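Local coordinates for viral protein F93 (PDB 2CO5), which probably binds DNA as a dimeric winged-helix protein, consistent with a role in regulating transcription for an archaeal virus, at residues 9-14 against 52-57; 29-34 against 39-44. All coordinates share one frame; numbering follows the deposited sequence.

Contact 1 (9-14 against 52-57); sequences INYYII and DSLIDD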
ATOM      1  N   ILE B   9       2.637   2.261   1.138  1.00 50.05           N
ATOM      2  CA  ILE B   9       2.343   2.773   2.463  1.00 50.61           C
ATOM      3  C   ILE B   9       3.300   3.911   2.861  1.00 49.62           C
ATOM      4  O   ILE B   9       2.890   4.862   3.511  1.00 48.58           O
ATOM      5  CB  ILE B   9       2.326   1.627   3.513  1.00 51.94           C
ATOM      6  CG1 ILE B   9       1.398   1.985   4.677  1.00 60.50           C
ATOM      7  CG2 ILE B   9       3.739   1.272   3.989  1.00 48.21           C
ATOM      8  CD1 ILE B   9      -0.060   2.087   4.271  1.00 50.27           C
ATOM      9  N   ASN B  10       4.557   3.826   2.433  1.00 50.19           N
ATOM     10  CA  ASN B  10       5.547   4.825   2.816  1.00 51.11           C
ATOM     11  C   ASN B  10       5.287   6.182   2.164  1.00 52.84           C
ATOM     12  O   ASN B  10       5.542   7.220   2.777  1.00 51.53           O
ATOM     13  CB  ASN B  10       6.961   4.325   2.519  1.00 50.12           C
ATOM     14  CG  ASN B  10       7.474   3.356   3.574  1.00 51.49           C
ATOM     15  OD1 ASN B  10       8.535   2.744   3.414  1.00 55.11           O
ATOM     16  ND2 ASN B  10       6.739   3.230   4.666  1.00 42.88           N
ATOM     17  N   TYR B  11       4.765   6.171   0.934  1.00 51.80           N
ATOM     18  CA  TYR B  11       4.343   7.406   0.279  1.00 50.99           C
ATOM     19  C   TYR B  11       3.142   8.004   1.000  1.00 50.40           C
ATOM     20  O   TYR B  11       3.109   9.199   1.249  1.00 49.60           O
ATOM     21  CB  TYR B  11       3.993   7.180  -1.196  1.00 51.53           C
ATOM     22  CG  TYR B  11       5.184   7.079  -2.133  1.00 48.43           C
ATOM     23  CD1 TYR B  11       6.170   8.063  -2.153  1.00 46.79           C
ATOM     24  CD2 TYR B  11       5.302   6.025  -3.022  1.00 49.30           C
ATOM     25  CE1 TYR B  11       7.246   7.987  -3.029  1.00 47.89           C
ATOM     26  CE2 TYR B  11       6.375   5.942  -3.911  1.00 49.57           C
ATOM     27  CZ  TYR B  11       7.335   6.924  -3.908  1.00 45.62           C
ATOM     28  OH  TYR B  11       8.405   6.840  -4.763  1.00 49.06           O
ATOM     29  N   TYR B  12       2.160   7.169   1.331  1.00 51.26           N
ATOM     30  CA  TYR B  12       0.987   7.630   2.069  1.00 50.01           C
ATOM     31  C   TYR B  12       1.407   8.243   3.396  1.00 49.32           C
ATOM     32  O   TYR B  12       0.968   9.326   3.756  1.00 48.23           O
ATOM     33  CB  TYR B  12       0.001   6.486   2.318  1.00 49.30           C
ATOM     34  CG  TYR B  12      -1.155   6.898   3.203  1.00 51.78           C
ATOM     35  CD1 TYR B  12      -2.211   7.650   2.691  1.00 57.69           C
ATOM     36  CD2 TYR B  12      -1.176   6.566   4.560  1.00 46.35           C
ATOM     37  CE1 TYR B  12      -3.266   8.047   3.500  1.00 48.40           C
ATOM     38  CE2 TYR B  12      -2.221   6.963   5.376  1.00 42.39           C
ATOM     39  CZ  TYR B  12      -3.266   7.710   4.837  1.00 52.55           C
ATOM     40  OH  TYR B  12      -4.314   8.104   5.627  1.00 47.01           O
ATOM     41  N   ILE B  13       2.275   7.545   4.111  1.00 49.53           N
ATOM     42  CA  ILE B  13       2.755   8.013   5.397  1.00 49.60           C
ATOM     43  C   ILE B  13       3.466   9.367   5.301  1.00 50.69           C
ATOM     44  O   ILE B  13       3.221  10.251   6.120  1.00 51.42           O
ATOM     45  CB  ILE B  13       3.675   6.966   6.045  1.00 48.42           C
ATOM     46  CG1 ILE B  13       2.836   5.805   6.571  1.00 45.34           C
ATOM     47  CG2 ILE B  13       4.476   7.588   7.159  1.00 49.10           C
ATOM     48  CD1 ILE B  13       3.636   4.580   6.904  1.00 57.66           C
ATOM     49  N   ILE B  14       4.332   9.534   4.302  1.00 49.73           N
ATOM     50  CA  ILE B  14       5.023  10.808   4.090  1.00 48.35           C
ATOM     51  C   ILE B  14       4.022  11.944   3.854  1.00 51.24           C
ATOM     52  O   ILE B  14       4.105  12.991   4.499  1.00 51.22           O
ATOM     53  CB  ILE B  14       6.007  10.746   2.898  1.00 48.93           C
ATOM     54  CG1 ILE B  14       7.232   9.887   3.259  1.00 47.32           C
ATOM     55  CG2 ILE B  14       6.442  12.150   2.501  1.00 47.32           C
ATOM     56  CD1 ILE B  14       8.139   9.566   2.086  1.00 42.10           C
ATOM     57  N   ASP B  52      12.840  12.698  -2.622  1.00 47.28           N
ATOM     58  CA  ASP B  52      13.357  13.271  -3.870  1.00 47.06           C
ATOM     59  C   ASP B  52      12.383  13.054  -5.009  1.00 47.63           C
ATOM     60  O   ASP B  52      12.101  13.971  -5.775  1.00 49.13           O
ATOM     61  CB  ASP B  52      14.715  12.669  -4.242  1.00 45.53           C
ATOM     62  CG  ASP B  52      15.852  13.181  -3.370  1.00 48.88           C
ATOM     63  OD1 ASP B  52      15.659  14.169  -2.626  1.00 46.91           O
ATOM     64  OD2 ASP B  52      16.952  12.589  -3.434  1.00 52.87           O
ATOM     65  N   SER B  53      11.867  11.835  -5.119  1.00 48.38           N
ATOM     66  CA  SER B  53      10.914  11.502  -6.178  1.00 48.10           C
ATOM     67  C   SER B  53       9.690  12.405  -6.089  1.00 48.58           C
ATOM     68  O   SER B  53       9.253  12.954  -7.096  1.00 48.99           O
ATOM     69  CB  SER B  53      10.515  10.020  -6.104  1.00 49.64           C
ATOM     70  OG  SER B  53      11.613   9.187  -6.462  1.00 47.73           O
ATOM     71  N   LEU B  54       9.161  12.573  -4.876  1.00 51.84           N
ATOM     72  CA  LEU B  54       7.999  13.445  -4.631  1.00 51.11           C
ATOM     73  C   LEU B  54       8.276  14.898  -5.008  1.00 51.29           C
ATOM     74  O   LEU B  54       7.428  15.559  -5.597  1.00 49.65           O
ATOM     75  CB  LEU B  54       7.565  13.376  -3.155  1.00 51.47           C
ATOM     76  CG  LEU B  54       6.555  12.306  -2.704  1.00 54.71           C
ATOM     77  CD1 LEU B  54       6.386  11.177  -3.693  1.00 57.01           C
ATOM     78  CD2 LEU B  54       6.943  11.768  -1.335  1.00 50.06           C
ATOM     79  N   ILE B  55       9.465  15.383  -4.651  1.00 50.78           N
ATOM     80  CA  ILE B  55       9.887  16.749  -4.965  1.00 49.42           C
ATOM     81  C   ILE B  55      10.062  16.960  -6.463  1.00 50.11           C
ATOM     82  O   ILE B  55       9.617  17.973  -7.009  1.00 46.65           O
ATOM     83  CB  ILE B  55      11.211  17.110  -4.246  1.00 49.86           C
ATOM     84  CG1 ILE B  55      10.959  17.292  -2.744  1.00 48.73           C
ATOM     85  CG2 ILE B  55      11.828  18.375  -4.850  1.00 43.14           C
ATOM     86  CD1 ILE B  55      12.210  17.527  -1.925  1.00 47.11           C
ATOM     87  N   ASP B  56      10.720  16.013  -7.128  1.00 49.95           N
ATOM     88  CA  ASP B  56      10.978  16.147  -8.561  1.00 48.58           C
ATOM     89  C   ASP B  56       9.683  15.974  -9.374  1.00 48.72           C
ATOM     90  O   ASP B  56       9.595  16.475 -10.491  1.00 45.37           O
ATOM     91  CB  ASP B  56      12.052  15.152  -9.041  1.00 51.42           C
ATOM     92  CG  ASP B  56      13.394  15.333  -8.348  1.00 48.89           C
ATOM     93  OD1 ASP B  56      13.670  16.435  -7.837  1.00 57.49           O
ATOM     94  OD2 ASP B  56      14.181  14.359  -8.322  1.00 55.46           O
ATOM     95  N   ASP B  57       8.691  15.276  -8.809  1.00 48.90           N
ATOM     96  CA  ASP B  57       7.362  15.116  -9.430  1.00 48.46           C
ATOM     97  C   ASP B  57       6.336  16.175  -8.979  1.00 49.09           C
ATOM     98  O   ASP B  57       5.143  16.055  -9.273  1.00 47.66           O
ATOM     99  CB  ASP B  57       6.803  13.720  -9.122  1.00 49.17           C
ATOM    100  CG  ASP B  57       5.590  13.358  -9.980  1.00 47.77           C
ATOM    101  OD1 ASP B  57       5.593  13.662 -11.189  1.00 47.92           O
ATOM    102  OD2 ASP B  57       4.635  12.758  -9.447  1.00 62.11           O
TER
HETATM  103  O   HOH W   1      11.232   6.943  -5.077  1.00 46.48           O

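Contact 2 (29-34 against 39-44); sequences RLRSEI and DIDISD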
ATOM      1  N   ARG B  29      12.945  16.965  10.239  1.00 49.33           N
ATOM      2  CA  ARG B  29      12.023  16.452  11.240  1.00 49.99           C
ATOM      3  C   ARG B  29      11.129  15.330  10.720  1.00 49.42           C
ATOM      4  O   ARG B  29      10.458  14.674  11.508  1.00 49.86           O
ATOM      5  CB  ARG B  29      11.188  17.603  11.805  1.00 49.32           C
ATOM      6  CG  ARG B  29      11.995  18.442  12.787  1.00 47.34           C
ATOM      7  CD  ARG B  29      11.450  19.828  13.008  1.00 53.40           C
ATOM      8  NE  ARG B  29      12.419  20.626  13.767  1.00 85.60           N
ATOM      9  CZ  ARG B  29      12.202  21.847  14.251  1.00 70.04           C
ATOM     10  NH1 ARG B  29      11.037  22.460  14.069  1.00 93.16           N
ATOM     11  NH2 ARG B  29      13.169  22.461  14.924  1.00 68.04           N
ATOM     12  N   LEU B  30      11.140  15.094   9.410  1.00 47.58           N
ATOM     13  CA  LEU B  30      10.226  14.128   8.802  1.00 49.90           C
ATOM     14  C   LEU B  30      10.395  12.731   9.383  1.00 47.34           C
ATOM     15  O   LEU B  30       9.416  12.086   9.730  1.00 47.71           O
ATOM     16  CB  LEU B  30      10.412  14.086   7.278  1.00 50.53           C
ATOM     17  CG  LEU B  30       9.539  13.091   6.507  1.00 54.05           C
ATOM     18  CD1 LEU B  30       8.054  13.305   6.802  1.00 48.34           C
ATOM     19  CD2 LEU B  30       9.824  13.195   5.017  1.00 51.98           C
ATOM     20  N   ARG B  31      11.638  12.268   9.490  1.00 51.26           N
ATOM     21  CA  ARG B  31      11.900  10.902   9.951  1.00 51.77           C
ATOM     22  C   ARG B  31      11.375  10.700  11.374  1.00 51.22           C
ATOM     23  O   ARG B  31      10.690   9.717  11.655  1.00 48.17           O
ATOM     24  CB  ARG B  31      13.400  10.571   9.879  1.00 52.18           C
ATOM     25  CG  ARG B  31      13.700   9.093  10.107  1.00 54.05           C
ATOM     26  CD  ARG B  31      15.189   8.750  10.016  1.00 49.29           C
ATOM     27  NE  ARG B  31      15.427   7.395  10.523  1.00 47.75           N
ATOM     28  CZ  ARG B  31      16.614   6.794  10.591  1.00 52.07           C
ATOM     29  NH1 ARG B  31      17.720   7.402  10.172  1.00 39.46           N
ATOM     30  NH2 ARG B  31      16.695   5.568  11.079  1.00 47.28           N
ATOM     31  N   SER B  32      11.703  11.643  12.257  1.00 49.94           N
ATOM     32  CA  SER B  32      11.229  11.627  13.641  1.00 49.70           C
ATOM     33  C   SER B  32       9.708  11.660  13.730  1.00 49.37           C
ATOM     34  O   SER B  32       9.117  10.918  14.504  1.00 49.72           O
ATOM     35  CB  SER B  32      11.789  12.829  14.404  1.00 47.27           C
ATOM     36  OG  SER B  32      13.196  12.760  14.474  1.00 61.78           O
ATOM     37  N   GLU B  33       9.089  12.540  12.946  1.00 50.80           N
ATOM     38  CA  GLU B  33       7.634  12.679  12.911  1.00 49.00           C
ATOM     39  C   GLU B  33       6.957  11.362  12.563  1.00 48.47           C
ATOM     40  O   GLU B  33       6.005  10.954  13.216  1.00 48.86           O
ATOM     41  CB  GLU B  33       7.223  13.739  11.883  1.00 50.70           C
ATOM     42  CG  GLU B  33       7.299  15.159  12.383  1.00 49.01           C
ATOM     43  CD  GLU B  33       6.250  15.452  13.441  1.00 52.74           C
ATOM     44  OE1 GLU B  33       5.041  15.345  13.136  1.00 56.69           O
ATOM     45  OE2 GLU B  33       6.644  15.792  14.574  1.00 62.20           O
ATOM     46  N   ILE B  34       7.451  10.716  11.515  1.00 51.19           N
ATOM     47  CA  ILE B  34       6.949   9.413  11.090  1.00 49.96           C
ATOM     48  C   ILE B  34       7.087   8.381  12.206  1.00 48.64           C
ATOM     49  O   ILE B  34       6.155   7.617  12.471  1.00 46.96           O
ATOM     50  CB  ILE B  34       7.701   8.912   9.843  1.00 50.30           C
ATOM     51  CG1 ILE B  34       7.305   9.737   8.618  1.00 55.23           C
ATOM     52  CG2 ILE B  34       7.411   7.440   9.589  1.00 51.58           C
ATOM     53  CD1 ILE B  34       8.220   9.505   7.419  1.00 54.02           C
ATOM     54  N   ASP B  39       5.008   4.934  14.551  1.00 48.79           N
ATOM     55  CA  ASP B  39       5.789   3.832  15.122  1.00 49.06           C
ATOM     56  C   ASP B  39       6.607   3.095  14.056  1.00 48.76           C
ATOM     57  O   ASP B  39       6.971   1.936  14.244  1.00 49.54           O
ATOM     58  CB  ASP B  39       4.855   2.848  15.856  1.00 49.62           C
ATOM     59  CG  ASP B  39       5.476   2.268  17.110  1.00 53.53           C
ATOM     60  OD1 ASP B  39       6.107   3.029  17.875  1.00 77.15           O
ATOM     61  OD2 ASP B  39       5.314   1.050  17.347  1.00 79.75           O
ATOM     62  N   ILE B  40       6.900   3.776  12.950  1.00 49.44           N
ATOM     63  CA  ILE B  40       7.663   3.205  11.847  1.00 49.15           C
ATOM     64  C   ILE B  40       8.977   3.965  11.696  1.00 48.90           C
ATOM     65  O   ILE B  40       8.992   5.198  11.641  1.00 48.50           O
ATOM     66  CB  ILE B  40       6.875   3.279  10.520  1.00 52.58           C
ATOM     67  CG1 ILE B  40       5.581   2.471  10.620  1.00 51.89           C
ATOM     68  CG2 ILE B  40       7.712   2.751   9.349  1.00 48.92           C
ATOM     69  CD1 ILE B  40       4.636   2.713   9.460  1.00 53.98           C
ATOM     70  N   ASP B  41      10.075   3.218  11.641  1.00 51.46           N
ATOM     71  CA  ASP B  41      11.411   3.781  11.483  1.00 51.89           C
ATOM     72  C   ASP B  41      11.881   3.521  10.057  1.00 54.00           C
ATOM     73  O   ASP B  41      12.278   2.407   9.721  1.00 57.38           O
ATOM     74  CB  ASP B  41      12.383   3.142  12.488  1.00 50.57           C
ATOM     75  CG  ASP B  41      13.599   4.018  12.783  1.00 54.61           C
ATOM     76  OD1 ASP B  41      13.615   5.185  12.340  1.00 60.24           O
ATOM     77  OD2 ASP B  41      14.531   3.542  13.479  1.00 53.98           O
ATOM     78  N   ILE B  42      11.807   4.541   9.210  1.00 54.05           N
ATOM     79  CA  ILE B  42      12.318   4.424   7.848  1.00 52.32           C
ATOM     80  C   ILE B  42      13.762   4.932   7.841  1.00 48.85           C
ATOM     81  O   ILE B  42      14.034   6.052   8.278  1.00 43.93           O
ATOM     82  CB  ILE B  42      11.463   5.225   6.841  1.00 53.22           C
ATOM     83  CG1 ILE B  42       9.979   4.849   6.964  1.00 62.84           C
ATOM     84  CG2 ILE B  42      11.939   4.967   5.422  1.00 53.16           C
ATOM     85  CD1 ILE B  42       9.056   5.700   6.108  1.00 53.64           C
ATOM     86  N   SER B  43      14.680   4.104   7.355  1.00 48.13           N
ATOM     87  CA  SER B  43      16.091   4.480   7.259  1.00 48.09           C
ATOM     88  C   SER B  43      16.274   5.657   6.291  1.00 46.74           C
ATOM     89  O   SER B  43      15.416   5.909   5.438  1.00 45.95           O
ATOM     90  CB  SER B  43      16.925   3.277   6.815  1.00 46.52           C
ATOM     91  OG  SER B  43      16.503   2.809   5.545  1.00 51.71           O
ATOM     92  N   ASP B  44      17.379   6.381   6.436  1.00 46.29           N
ATOM     93  CA  ASP B  44      17.673   7.527   5.559  1.00 48.46           C
ATOM     94  C   ASP B  44      17.809   7.111   4.093  1.00 49.94           C
ATOM     95  O   ASP B  44      17.277   7.769   3.196  1.00 49.99           O
ATOM     96  CB  ASP B  44      18.959   8.233   6.003  1.00 48.02           C
ATOM     97  CG  ASP B  44      18.850   8.846   7.396  1.00 50.67           C
ATOM     98  OD1 ASP B  44      17.737   9.253   7.784  1.00 67.89           O
ATOM     99  OD2 ASP B  44      19.880   8.928   8.101  1.00 62.78           O
TER
HETATM  100  O   HOH W   2      10.724   7.155  10.828  1.00 38.97           O
HETATM  101  O   HOH W   3      19.425   5.055   8.485  1.00 50.25           O

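Contact 1 (9-14 against 52-57)
In the hydrophobic core of the winged-helix domain, Tyr11 and Ile14 of the first helix, 9-20, meet Leu54 near the C-terminal end of helix 44-56. The two short helical segments run 65° apart with axes 12.1 Å from each other, so long side chains have to span the gap. Leu54 does most of this work, turning one methyl to the tyrosine and the other into the angle between Tyr11 and Ile14. CD1 comes obliquely to the Tyr11 ring, 3.4 Å from CE1, a tight approach. With the leucine's chi2 nearly eclipsed at 16°, both methyls reach the tyrosine ring, and CD2 also touches Ile14 CG2 at 3.9 Å. On Tyr11 the ring swings to the side opposite the carbonyl carbon (chi1 -79°), and its far end reaches helix 44-56 although its CB does not point straight there. The polar end of that ring is served by water 1, which lies 2.8 Å from Tyr11 OH and 2.7 Å from Ser53 OG and so ties the two hydroxyls together at the margin of the apolar patch. Tyr6 packs edge-to-face with Tyr11 and also touches Leu54, so it joins the same cluster. Such packing of the first helix against the second helix of the helix-turn-helix unit, the presumed recognition helix, is typical of the winged-helix fold.

Contact 2 (29-34 against 39-44)
Arg31 reaches from helix 30-38 across the chain that follows it and lies between two aspartates, Asp41 and Asp44. Its CG points away from the backbone N (chi1 -170°), and from there the chain runs fully extended to the guanidinium, long enough to carry that group across the 41-44 backbone. Asp41 meets the group at its edge: OD1 lies 3.4 Å from both NE and NH2, a salt bridge made of two weak hydrogen bonds, with carboxylate and guanidinium planes turned 34° apart. Asp44 approaches quite differently, its carboxylate standing 89° to the guanidinium, and OD1 comes within 3.0 Å of NH1 in a salt bridge whose hydrogen bond is also weak because it is bent. One face of the guanidinium is covered by backbone, with Ser43 CA 4.0 Å above its centre. Residues 39-43 form the turn of the helix-turn-helix unit, joining helix 30-38 to helix 44-56, with Ser43 in the N-cap position of the latter. On the inner side of this turn, Ile34 places CG2 3.4 Å from Ile40 O, while its CG1 branch carries CD1 to within 4.1 Å of Ile42 CD1; Leu47 adds to this apolar group. Between the polar and apolar sides sits water 2, donating to Arg31 O and Ile40 O, each at 2.7 Å, and accepting more loosely from Ile42 N.

How the contacts relate
Contact 1 is the more deeply buried, near the centre of the chain, whereas contact 2 runs from the core out to a charged, partly exposed surface. Helix 44-56 takes part in both: contact 2 holds the turn leading into it and reaches its first residue, Asp44, while contact 1 packs its last turn against helix 9-20. Chemistry follows position, with methyls and a tyrosine ring inside, and outside an arginine shared by two carboxylates. The two meet mainly through isoleucines: Ile13 CG2 lies 3.8 Å from Ile34 CG2, and Ile13 also packs on Ile40. Ile91 of the second subunit touches both Ile13 and Ile40, so this seam also borders the dimer interface.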